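Local coordinates for protein L-threonine-O-3-phosphate decarboxylase (Porphyromonas gingivalis, PDB 3FKD) that probably acts as a pyridoxal 5'-phosphate-dependent lyase that decarboxylates L-threonine-O-3-phosphate, built on the fold of class I and II aminotransferases, at residues 92-97 / 104-109; 120-125 / 148-153; 133-138 / 142-147; 163-168 / 176-181. All coordinates share one frame; numbering follows the deposited sequence.

Interaction 1: 92-97 / 104-109; sequences SLIAIP and DACRMY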
# COMPACT_ATOMS: atom_id res chain seq x y z
N SER A 92 -2.46 16.14 19.01
CA SER A 92 -2.14 14.78 19.41
C SER A 92 -1.12 14.72 20.54
O SER A 92 -0.07 15.36 20.48
CB SER A 92 -1.64 13.98 18.20
OG SER A 92 -2.71 13.73 17.34
N LEU A 93 -1.49 13.95 21.56
CA LEU A 93 -0.64 13.55 22.66
C LEU A 93 -0.02 12.21 22.31
O LEU A 93 -0.74 11.23 22.11
CB LEU A 93 -1.47 13.41 23.96
CG LEU A 93 -0.75 13.20 25.31
CD1 LEU A 93 0.29 14.29 25.56
CD2 LEU A 93 -1.72 13.13 26.48
N ILE A 94 1.29 12.15 22.22
CA ILE A 94 1.97 10.90 21.92
C ILE A 94 2.95 10.48 23.05
O ILE A 94 3.84 11.23 23.42
CB ILE A 94 2.73 11.03 20.60
CG1 ILE A 94 1.77 11.44 19.45
CG2 ILE A 94 3.46 9.77 20.29
CD1 ILE A 94 2.46 11.71 18.12
N ALA A 95 2.77 9.29 23.62
CA ALA A 95 3.74 8.79 24.58
C ALA A 95 5.03 8.39 23.86
O ALA A 95 4.99 7.88 22.77
CB ALA A 95 3.17 7.63 25.35
N ILE A 96 6.17 8.67 24.47
CA ILE A 96 7.46 8.29 23.93
C ILE A 96 8.31 7.59 25.01
O ILE A 96 8.07 7.76 26.21
CB ILE A 96 8.22 9.53 23.41
CG1 ILE A 96 8.11 10.66 24.42
CG2 ILE A 96 7.69 9.98 22.07
CD1 ILE A 96 9.19 11.73 24.31
N PRO A 97 9.28 6.77 24.59
CA PRO A 97 9.47 6.44 23.18
C PRO A 97 8.30 5.61 22.64
O PRO A 97 7.53 5.02 23.43
CB PRO A 97 10.76 5.62 23.17
CG PRO A 97 11.07 5.30 24.61
CD PRO A 97 10.05 5.91 25.50
N ASP A 104 5.37 10.62 12.66
CA ASP A 104 5.51 10.99 11.26
C ASP A 104 4.16 11.25 10.66
O ASP A 104 4.02 12.20 9.92
CB ASP A 104 6.23 9.90 10.47
CG ASP A 104 7.64 9.64 10.97
OD1 ASP A 104 8.26 10.58 11.52
OD2 ASP A 104 8.11 8.48 10.81
N ALA A 105 3.18 10.43 11.01
CA ALA A 105 1.81 10.64 10.53
C ALA A 105 1.25 11.99 10.94
O ALA A 105 0.75 12.75 10.11
CB ALA A 105 0.87 9.53 10.97
N CYS A 106 1.31 12.24 12.24
CA CYS A 106 0.80 13.45 12.85
C CYS A 106 1.48 14.69 12.26
O CYS A 106 0.86 15.74 12.14
CB CYS A 106 1.02 13.40 14.35
SG CYS A 106 -0.27 12.54 15.30
N ARG A 107 2.76 14.58 11.93
CA ARG A 107 3.49 15.71 11.38
C ARG A 107 3.03 15.91 9.94
O ARG A 107 2.62 17.00 9.55
CB ARG A 107 5.01 15.49 11.46
CG ARG A 107 5.81 16.46 10.56
CD ARG A 107 7.26 16.09 10.42
NE ARG A 107 7.39 14.79 9.76
CZ ARG A 107 8.54 14.16 9.48
NH1 ARG A 107 9.71 14.72 9.78
NH2 ARG A 107 8.51 12.97 8.88
N MSE A 108 3.09 14.85 9.14
CA MSE A 108 2.75 14.98 7.75
C MSE A 108 1.43 15.69 7.63
O MSE A 108 1.25 16.53 6.75
CB MSE A 108 2.73 13.63 7.04
CG MSE A 108 2.14 13.67 5.65
SE MSE A 108 2.25 11.90 4.84
CE MSE A 108 0.93 12.12 3.42
N TYR A 109 0.50 15.38 8.53
CA TYR A 109 -0.80 16.03 8.44
C TYR A 109 -0.98 17.23 9.39
O TYR A 109 -2.09 17.65 9.70
CB TYR A 109 -1.93 15.01 8.46
CG TYR A 109 -1.84 14.14 7.24
CD1 TYR A 109 -1.18 12.91 7.27
CD2 TYR A 109 -2.34 14.57 6.02
CE1 TYR A 109 -1.05 12.14 6.16
CE2 TYR A 109 -2.23 13.79 4.87
CZ TYR A 109 -1.58 12.57 4.95
OH TYR A 109 -1.46 11.78 3.84

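Interaction 2: 120-125 / 148-153; sequences EDIGEA and RTEILR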
# COMPACT_ATOMS: atom_id res chain seq x y z
N GLU A 120 5.71 6.93 32.85
CA GLU A 120 5.10 7.75 33.86
C GLU A 120 3.63 7.57 33.52
O GLU A 120 3.31 7.10 32.42
CB GLU A 120 5.64 9.17 33.76
CG GLU A 120 7.19 9.10 33.54
CD GLU A 120 7.94 10.40 33.83
OE1 GLU A 120 7.27 11.41 34.17
OE2 GLU A 120 9.20 10.40 33.69
N ASP A 121 2.75 7.82 34.46
CA ASP A 121 1.40 7.33 34.31
C ASP A 121 0.67 8.25 33.36
O ASP A 121 0.45 9.42 33.66
CB ASP A 121 0.68 7.28 35.65
CG ASP A 121 -0.74 6.78 35.54
OD1 ASP A 121 -1.15 6.38 34.43
OD2 ASP A 121 -1.45 6.79 36.57
N ILE A 122 0.30 7.72 32.19
CA ILE A 122 -0.40 8.52 31.22
C ILE A 122 -1.78 8.96 31.72
O ILE A 122 -2.35 9.95 31.24
CB ILE A 122 -0.49 7.77 29.89
CG1 ILE A 122 -0.84 6.30 30.15
CG2 ILE A 122 0.87 7.81 29.19
CD1 ILE A 122 -2.26 6.07 30.58
N GLY A 123 -2.29 8.24 32.72
CA GLY A 123 -3.62 8.50 33.25
C GLY A 123 -3.70 9.87 33.90
O GLY A 123 -4.76 10.31 34.34
N GLU A 124 -2.57 10.55 33.89
CA GLU A 124 -2.31 11.67 34.75
C GLU A 124 -1.50 12.71 33.96
O GLU A 124 -0.81 13.55 34.51
CB GLU A 124 -1.52 11.11 35.93
CG GLU A 124 -1.15 12.01 37.03
CD GLU A 124 0.19 11.60 37.52
OE1 GLU A 124 0.90 11.01 36.67
OE2 GLU A 124 0.54 11.84 38.70
N ALA A 125 -1.62 12.62 32.64
CA ALA A 125 -1.09 13.62 31.73
C ALA A 125 -2.16 14.68 31.49
O ALA A 125 -3.26 14.61 32.04
CB ALA A 125 -0.69 12.98 30.42
N ARG A 148 -5.79 -3.46 30.96
CA ARG A 148 -7.04 -3.27 30.23
C ARG A 148 -7.90 -2.30 31.00
O ARG A 148 -8.64 -1.51 30.41
CB ARG A 148 -7.76 -4.62 30.02
CG ARG A 148 -9.28 -4.54 30.11
CD ARG A 148 -10.01 -5.84 29.79
NE ARG A 148 -11.42 -5.51 29.57
CZ ARG A 148 -11.97 -5.28 28.38
NH1 ARG A 148 -11.25 -5.41 27.28
NH2 ARG A 148 -13.25 -4.94 28.28
N THR A 149 -7.76 -2.34 32.32
CA THR A 149 -8.50 -1.50 33.27
C THR A 149 -8.02 -0.06 33.35
O THR A 149 -8.82 0.86 33.48
CB THR A 149 -8.40 -2.10 34.68
OG1 THR A 149 -8.65 -3.50 34.62
CG2 THR A 149 -9.40 -1.45 35.62
N GLU A 150 -6.71 0.15 33.28
CA GLU A 150 -6.17 1.50 33.32
C GLU A 150 -6.62 2.23 32.07
O GLU A 150 -6.99 3.41 32.11
CB GLU A 150 -4.64 1.47 33.41
CG GLU A 150 -3.99 2.82 33.17
CD GLU A 150 -4.31 3.87 34.23
OE1 GLU A 150 -4.83 3.50 35.32
OE2 GLU A 150 -4.04 5.06 33.98
N ILE A 151 -6.64 1.50 30.97
CA ILE A 151 -7.10 2.06 29.72
C ILE A 151 -8.58 2.43 29.80
O ILE A 151 -8.93 3.56 29.46
CB ILE A 151 -6.79 1.12 28.54
CG1 ILE A 151 -5.28 1.11 28.29
CG2 ILE A 151 -7.49 1.59 27.30
CD1 ILE A 151 -4.83 0.33 27.09
N LEU A 152 -9.44 1.52 30.26
CA LEU A 152 -10.88 1.83 30.39
C LEU A 152 -11.23 3.12 31.17
O LEU A 152 -12.20 3.81 30.85
CB LEU A 152 -11.68 0.64 30.95
CG LEU A 152 -11.61 -0.57 30.04
CD1 LEU A 152 -12.16 -1.83 30.68
CD2 LEU A 152 -12.34 -0.23 28.73
N ARG A 153 -10.46 3.47 32.19
CA ARG A 153 -10.82 4.68 32.91
C ARG A 153 -10.37 5.91 32.14
O ARG A 153 -11.01 6.94 32.23
CB ARG A 153 -10.34 4.68 34.37
CG ARG A 153 -8.86 4.97 34.65
CD ARG A 153 -8.45 4.19 35.90
NE ARG A 153 -9.40 3.07 36.05
CZ ARG A 153 -10.07 2.78 37.16
NH1 ARG A 153 -9.87 3.50 38.27
NH2 ARG A 153 -10.92 1.77 37.17

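Interaction 3: 133-138 / 142-147; sequences CWLCNP and DGRLLQ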
# COMPACT_ATOMS: atom_id res chain seq x y z
N CYS A 133 -4.98 10.79 21.46
CA CYS A 133 -3.91 10.22 22.24
C CYS A 133 -3.51 8.87 21.65
O CYS A 133 -4.35 7.99 21.44
CB CYS A 133 -4.35 10.06 23.69
SG CYS A 133 -3.08 9.35 24.72
N TRP A 134 -2.22 8.71 21.40
CA TRP A 134 -1.69 7.56 20.67
C TRP A 134 -0.91 6.59 21.57
O TRP A 134 0.20 6.89 22.04
CB TRP A 134 -0.82 8.06 19.51
CG TRP A 134 -1.54 8.96 18.47
CD1 TRP A 134 -2.06 10.22 18.68
CD2 TRP A 134 -1.77 8.66 17.08
NE1 TRP A 134 -2.61 10.70 17.51
CE2 TRP A 134 -2.43 9.79 16.51
CE3 TRP A 134 -1.47 7.57 16.26
CZ2 TRP A 134 -2.80 9.84 15.18
CZ3 TRP A 134 -1.85 7.61 14.92
CH2 TRP A 134 -2.51 8.76 14.40
N LEU A 135 -1.48 5.43 21.83
CA LEU A 135 -0.83 4.45 22.69
C LEU A 135 -0.60 3.14 21.99
O LEU A 135 -1.19 2.83 20.95
CB LEU A 135 -1.66 4.23 23.95
CG LEU A 135 -1.91 5.57 24.63
CD1 LEU A 135 -3.06 5.50 25.60
CD2 LEU A 135 -0.62 6.08 25.28
N CYS A 136 0.30 2.36 22.55
CA CYS A 136 0.53 1.04 22.01
C CYS A 136 0.80 0.17 23.21
O CYS A 136 1.62 0.50 24.06
CB CYS A 136 1.67 1.05 20.99
SG CYS A 136 2.23 -0.54 20.42
N ASN A 137 0.08 -0.93 23.30
CA ASN A 137 0.09 -1.73 24.49
C ASN A 137 0.13 -3.22 24.13
O ASN A 137 -0.82 -3.71 23.51
CB ASN A 137 -1.15 -1.37 25.33
CG ASN A 137 -1.21 -2.13 26.62
OD1 ASN A 137 -0.20 -2.26 27.28
ND2 ASN A 137 -2.36 -2.65 26.98
N PRO A 138 1.23 -3.93 24.48
CA PRO A 138 2.46 -3.43 25.12
C PRO A 138 3.24 -2.57 24.14
O PRO A 138 3.20 -2.84 22.95
CB PRO A 138 3.25 -4.71 25.43
CG PRO A 138 2.77 -5.67 24.48
CD PRO A 138 1.29 -5.38 24.32
N ASP A 142 9.65 -0.10 24.55
CA ASP A 142 9.66 -0.20 26.02
C ASP A 142 9.15 -1.49 26.60
O ASP A 142 9.60 -1.95 27.64
CB ASP A 142 8.65 0.82 26.54
CG ASP A 142 9.30 1.98 27.09
OD1 ASP A 142 10.53 1.88 27.22
OD2 ASP A 142 8.62 2.99 27.37
N GLY A 143 8.08 -1.99 25.97
CA GLY A 143 7.30 -3.08 26.52
C GLY A 143 6.39 -2.59 27.61
O GLY A 143 5.88 -3.38 28.39
N ARG A 144 6.19 -1.28 27.71
CA ARG A 144 5.34 -0.75 28.76
C ARG A 144 3.95 -1.30 28.57
O ARG A 144 3.46 -1.33 27.47
CB ARG A 144 5.33 0.77 28.74
CG ARG A 144 4.58 1.40 29.89
CD ARG A 144 3.09 1.66 29.59
NE ARG A 144 2.80 1.99 28.18
CZ ARG A 144 2.68 3.22 27.68
NH1 ARG A 144 2.85 4.28 28.47
NH2 ARG A 144 2.40 3.40 26.38
N LEU A 145 3.32 -1.78 29.62
CA LEU A 145 2.01 -2.40 29.48
C LEU A 145 1.06 -1.81 30.50
O LEU A 145 1.34 -1.83 31.70
CB LEU A 145 2.09 -3.93 29.65
CG LEU A 145 0.82 -4.77 29.34
CD1 LEU A 145 0.66 -5.03 27.87
CD2 LEU A 145 0.79 -6.15 30.08
N LEU A 146 -0.04 -1.27 29.99
CA LEU A 146 -1.14 -0.76 30.79
C LEU A 146 -2.18 -1.87 30.94
O LEU A 146 -2.36 -2.69 30.03
CB LEU A 146 -1.78 0.42 30.07
CG LEU A 146 -0.77 1.49 29.71
CD1 LEU A 146 -1.40 2.60 28.85
CD2 LEU A 146 -0.21 2.03 31.01
N GLN A 147 -2.87 -1.87 32.08
CA GLN A 147 -3.92 -2.85 32.34
C GLN A 147 -5.14 -2.47 31.55
O GLN A 147 -5.48 -1.30 31.48
CB GLN A 147 -4.28 -2.82 33.83
CG GLN A 147 -3.21 -3.36 34.75
CD GLN A 147 -2.89 -4.78 34.41
OE1 GLN A 147 -3.77 -5.63 34.42
NE2 GLN A 147 -1.62 -5.05 34.08

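Interaction 4: 163-168 / 176-181; sequences FVLDQS and EVIRPA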
# COMPACT_ATOMS: atom_id res chain seq x y z
N PHE A 163 -8.77 7.94 21.68
CA PHE A 163 -7.55 7.18 21.94
C PHE A 163 -7.25 6.27 20.76
O PHE A 163 -8.06 5.43 20.40
CB PHE A 163 -7.65 6.41 23.27
CG PHE A 163 -7.57 7.29 24.46
CD1 PHE A 163 -6.37 7.52 25.10
CD2 PHE A 163 -8.69 7.97 24.91
CE1 PHE A 163 -6.30 8.37 26.18
CE2 PHE A 163 -8.62 8.83 26.01
CZ PHE A 163 -7.43 9.02 26.64
N VAL A 164 -6.10 6.44 20.13
CA VAL A 164 -5.73 5.52 19.08
C VAL A 164 -4.77 4.47 19.64
O VAL A 164 -3.62 4.75 20.07
CB VAL A 164 -5.18 6.21 17.81
CG1 VAL A 164 -4.98 5.17 16.71
CG2 VAL A 164 -6.14 7.34 17.32
N LEU A 165 -5.27 3.24 19.65
CA LEU A 165 -4.59 2.14 20.31
C LEU A 165 -4.00 1.16 19.29
O LEU A 165 -4.71 0.35 18.75
CB LEU A 165 -5.57 1.42 21.25
CG LEU A 165 -5.07 0.89 22.58
CD1 LEU A 165 -6.20 0.15 23.32
CD2 LEU A 165 -3.85 -0.01 22.38
N ASP A 166 -2.70 1.30 19.01
CA ASP A 166 -1.92 0.31 18.28
C ASP A 166 -2.00 -1.01 19.01
O ASP A 166 -1.49 -1.15 20.13
CB ASP A 166 -0.45 0.75 18.15
CG ASP A 166 0.33 -0.07 17.11
OD1 ASP A 166 -0.18 -1.12 16.66
OD2 ASP A 166 1.46 0.36 16.71
N GLN A 167 -2.69 -1.96 18.38
CA GLN A 167 -2.86 -3.31 18.91
C GLN A 167 -1.95 -4.34 18.25
O GLN A 167 -2.23 -5.54 18.30
CB GLN A 167 -4.30 -3.74 18.70
CG GLN A 167 -5.29 -2.82 19.35
CD GLN A 167 -5.43 -3.10 20.82
OE1 GLN A 167 -4.57 -2.72 21.61
NE2 GLN A 167 -6.51 -3.77 21.20
N SER A 168 -0.87 -3.88 17.63
CA SER A 168 -0.01 -4.76 16.87
C SER A 168 0.49 -5.92 17.68
O SER A 168 0.77 -6.98 17.14
CB SER A 168 1.20 -4.01 16.32
OG SER A 168 0.85 -3.13 15.27
N GLU A 176 -4.86 -9.26 30.25
CA GLU A 176 -6.16 -8.97 29.66
C GLU A 176 -6.09 -7.75 28.79
O GLU A 176 -5.71 -6.68 29.25
CB GLU A 176 -7.21 -8.73 30.72
CG GLU A 176 -7.85 -9.97 31.24
CD GLU A 176 -9.23 -9.68 31.73
OE1 GLU A 176 -9.37 -9.55 32.97
OE2 GLU A 176 -10.15 -9.55 30.86
N VAL A 177 -6.47 -7.89 27.54
CA VAL A 177 -6.38 -6.75 26.66
C VAL A 177 -7.73 -6.16 26.31
O VAL A 177 -8.77 -6.83 26.41
CB VAL A 177 -5.66 -7.11 25.36
CG1 VAL A 177 -4.20 -7.47 25.65
CG2 VAL A 177 -6.41 -8.23 24.62
N ILE A 178 -7.68 -4.89 25.93
CA ILE A 178 -8.77 -4.25 25.23
C ILE A 178 -8.96 -5.03 23.92
O ILE A 178 -7.99 -5.51 23.32
CB ILE A 178 -8.43 -2.76 24.95
CG1 ILE A 178 -8.54 -1.93 26.22
CG2 ILE A 178 -9.33 -2.19 23.86
CD1 ILE A 178 -9.96 -1.50 26.56
N ARG A 179 -10.20 -5.17 23.48
CA ARG A 179 -10.47 -5.94 22.26
C ARG A 179 -11.47 -5.18 21.40
O ARG A 179 -12.02 -4.17 21.84
CB ARG A 179 -10.96 -7.34 22.61
CG ARG A 179 -11.88 -7.41 23.78
CD ARG A 179 -11.70 -8.72 24.58
NE ARG A 179 -12.57 -8.70 25.76
CZ ARG A 179 -12.15 -8.77 27.02
NH1 ARG A 179 -10.87 -8.89 27.28
NH2 ARG A 179 -13.03 -8.73 28.01
N PRO A 180 -11.68 -5.64 20.15
CA PRO A 180 -12.48 -4.84 19.19
C PRO A 180 -13.88 -4.46 19.70
O PRO A 180 -14.39 -3.36 19.45
CB PRO A 180 -12.57 -5.74 17.96
CG PRO A 180 -11.40 -6.66 18.06
CD PRO A 180 -11.15 -6.87 19.54
N ALA A 181 -14.49 -5.38 20.45
CA ALA A 181 -15.86 -5.18 20.94
C ALA A 181 -15.97 -4.11 22.06
O ALA A 181 -17.06 -3.84 22.56
CB ALA A 181 -16.48 -6.54 21.38

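Interaction 1: 92-97 / 104-109
Ser92 and Cys106 are the closest backbone pair where strand 91-96 passes helix 100-108, with 7.3 Å between Ser92 CA and Cys106 CA. The two elements belong to a beta-alpha-beta crossover that ends in strand 112-117. At this separation the backbones do not touch, and the gap is bridged by side chains from both elements. Ser92 and Ile94, two residues apart, both point from the strand toward the helix, and Cys106 points back at them.

The sulfur of Cys106 makes the whole contact from the helix side. Its chi1 of -85° sets SG opposite the carbonyl carbon and beside the backbone N, which brings it over the start of the strand. There SG meets Ser92 along the full length of the short side chain, 3.4 Å from Ser92 OG and 3.5 Å from Ser92 CB. Ile94 arrives with its far end: the extended CG1 branch carries CD1 to 4.0 Å from Cys106 SG, an apolar contact made by a single methyl group.

The serine hydroxyl has its main polar partner elsewhere, in a hydrogen bond with Trp134 NE1 on the neighbouring strand 132-136. Val113 of strand 112-117 also packs against Ile94 and Cys106, and Trp134 against Cys106.

With only 97 Å² buried, the contact is small but wholly interior. Ser92 OG is satisfied by the indole, and the polarisable sulfur lies against both this hydroxyl and a methyl group. The helix is therefore seated on the sheet here by close packing, without directional bonds between the two segments.

Interaction 2: 120-125 / 148-153
The carboxylates of Asp121 and Glu150 approach from opposite directions with their planes 61° apart, and Glu150 OE2 comes to 3.2 Å from Asp121 OD1. Both oxygens are acceptors, so this is a close pair of like charges. Asp121 OD1 is also met from above its carboxylate plane, 62° out of it, by the backbone amide of Gly123: Gly123 N donates to Asp121 OD1 at 2.8 Å. Beyond the aspartate, Glu150 OE2 lies 3.5 Å from Gly123 CA, and Ile122 CD1 approaches to 4.0 Å from Glu150 OE2.

Glu150 reaches the loop by leaving the helix with CG opposite the backbone N and then bending at chi2 (65°), which delivers a single oxygen to three consecutive residues. Ile122 slides past it in the opposite direction and also packs on Tyr116 of strand 112-117.

Two carboxylates this close might raise the proton affinity of one of them. The Gly123 amide and the position of Glu150 in the first turn of helix 148-157 would be expected to relieve part of the charge.

The bond from Gly123 N to Asp121 OD1 defines an Asx turn across residues 121-123, which takes in the 3-10 segment 122-123. This turn lies in the loop between strands 112-117 and 132-136 and borders helix 148-157, a partly buried margin of the alpha/beta domain of fold-type I pyridoxal phosphate enzymes.

Interaction 3: 133-138 / 142-147
Asn137 reaches across to Leu145 and Leu146 at the end of strand 132-136. From CB the side chain runs with CG opposite its backbone N (chi1 -178°), which carries the amide across to the returning loop. CG comes within 3.6 Å of Leu146 O. At the tip the two amide atoms grip one residue: Leu146 N donates to Asn137 OD1 at 2.9 Å, from 47° above the carbonyl plane, and Asn137 ND2 donates to Leu146 O at 3.1 Å. Neither bond is straight, the second having an N-H...O angle of 135°. Leu145 crosses the amide at about a right angle and places CD1 close to OD1.

Pro138, joined by a cis peptide bond, runs beside Leu145, with Pro138 CB 3.6 Å from Leu145 CD1. Its CA makes a CA-H...O contact with the backbone, Pro138 CA to Arg144 O at 3.3 Å. Arg144 bends back and brings its guanidinium edge toward Cys136 O, too far for a hydrogen bond. Its NH1 makes a weak hydrogen bond to Ser118 O.

Asn137, Pro138 and Gly143 fit the Asn-Pro-x-Asn-Pro-x-Gly sequence of class I aminotransferases, whose second asparagine contacts the cofactor in relatives. The paired bonds give both OD1 and ND2 of the buried asparagine a backbone partner and fix the amide's rotation, closing the loop back on the strand just before helix 148-157.

Interaction 4: 163-168 / 176-181
Leu165 overlaps Ile178 with one methyl group: Leu165 CD1 lies 3.9 Å from Ile178 CG2 and 4.0 Å from Ile178 CB as the two side chains meet at a slant. In Ile178 a chi1 of -74° puts CG1 opposite the carbonyl carbon and leaves CG2 opposite the backbone N, turned to the leucine, while the CG1 branch leads off toward helix 148-157. There Ile151 and Leu152 receive it, and Met191 of strand 189-194 closes in as well, so Ile178 is packed between the sheet and the helix.

Two residues further along, Gln167 also points at the loop. Its chain bends at chi2 (-81°) and carries the amide to the backbone of the same isoleucine, where Gln167 NE2 donates to Ile178 O at 3.1 Å. This bond is weak, with an angle of 134°, and the position of NE2 is less sure than the rest. The stronger partner of the amide is Tyr193 OH on strand 189-194.

Between them Asp166 faces elsewhere and shapes the end of the strand. Its OD1 accepts from Ser168 N at 3.0 Å, an Asx turn, and through its syn lone pair from Ser168 OG at 2.7 Å; Asp166 OD2 bonds Tyr102 OH. The place of Asp166 is consistent with that of the aspartate that pairs with the cofactor's pyridine nitrogen in fold-type I enzymes.

The loop 176-181 is thus held against the end of the strand mainly by apolar packing of one isoleucine, with a weak amide bond added, while Ser168 and Tyr102 together hold the neighbouring aspartate.

Interactions 1, 3 and 4 share the seven-stranded mixed sheet, on the consecutive parallel strands 91-96, 132-136 and 162-166. Interaction 2 lies at the periphery, its helix 148-157 connecting the latter two strands. Along the chain interaction 1 comes first and interaction 4 last, while interaction 3 falls within the span bridged by interaction 2. Centres of interactions 2 and 3, and of 3 and 4, are about 10 Å apart, whereas those of 1 and 2 are about 19 Å apart. Interactions 1 and 4 do not touch. Ile151 packs on Asn137 and Leu146, and Arg148 bonds Val177 O, so helix 148-157 connects interactions 2, 3 and 4 within the probable cofactor-binding domain.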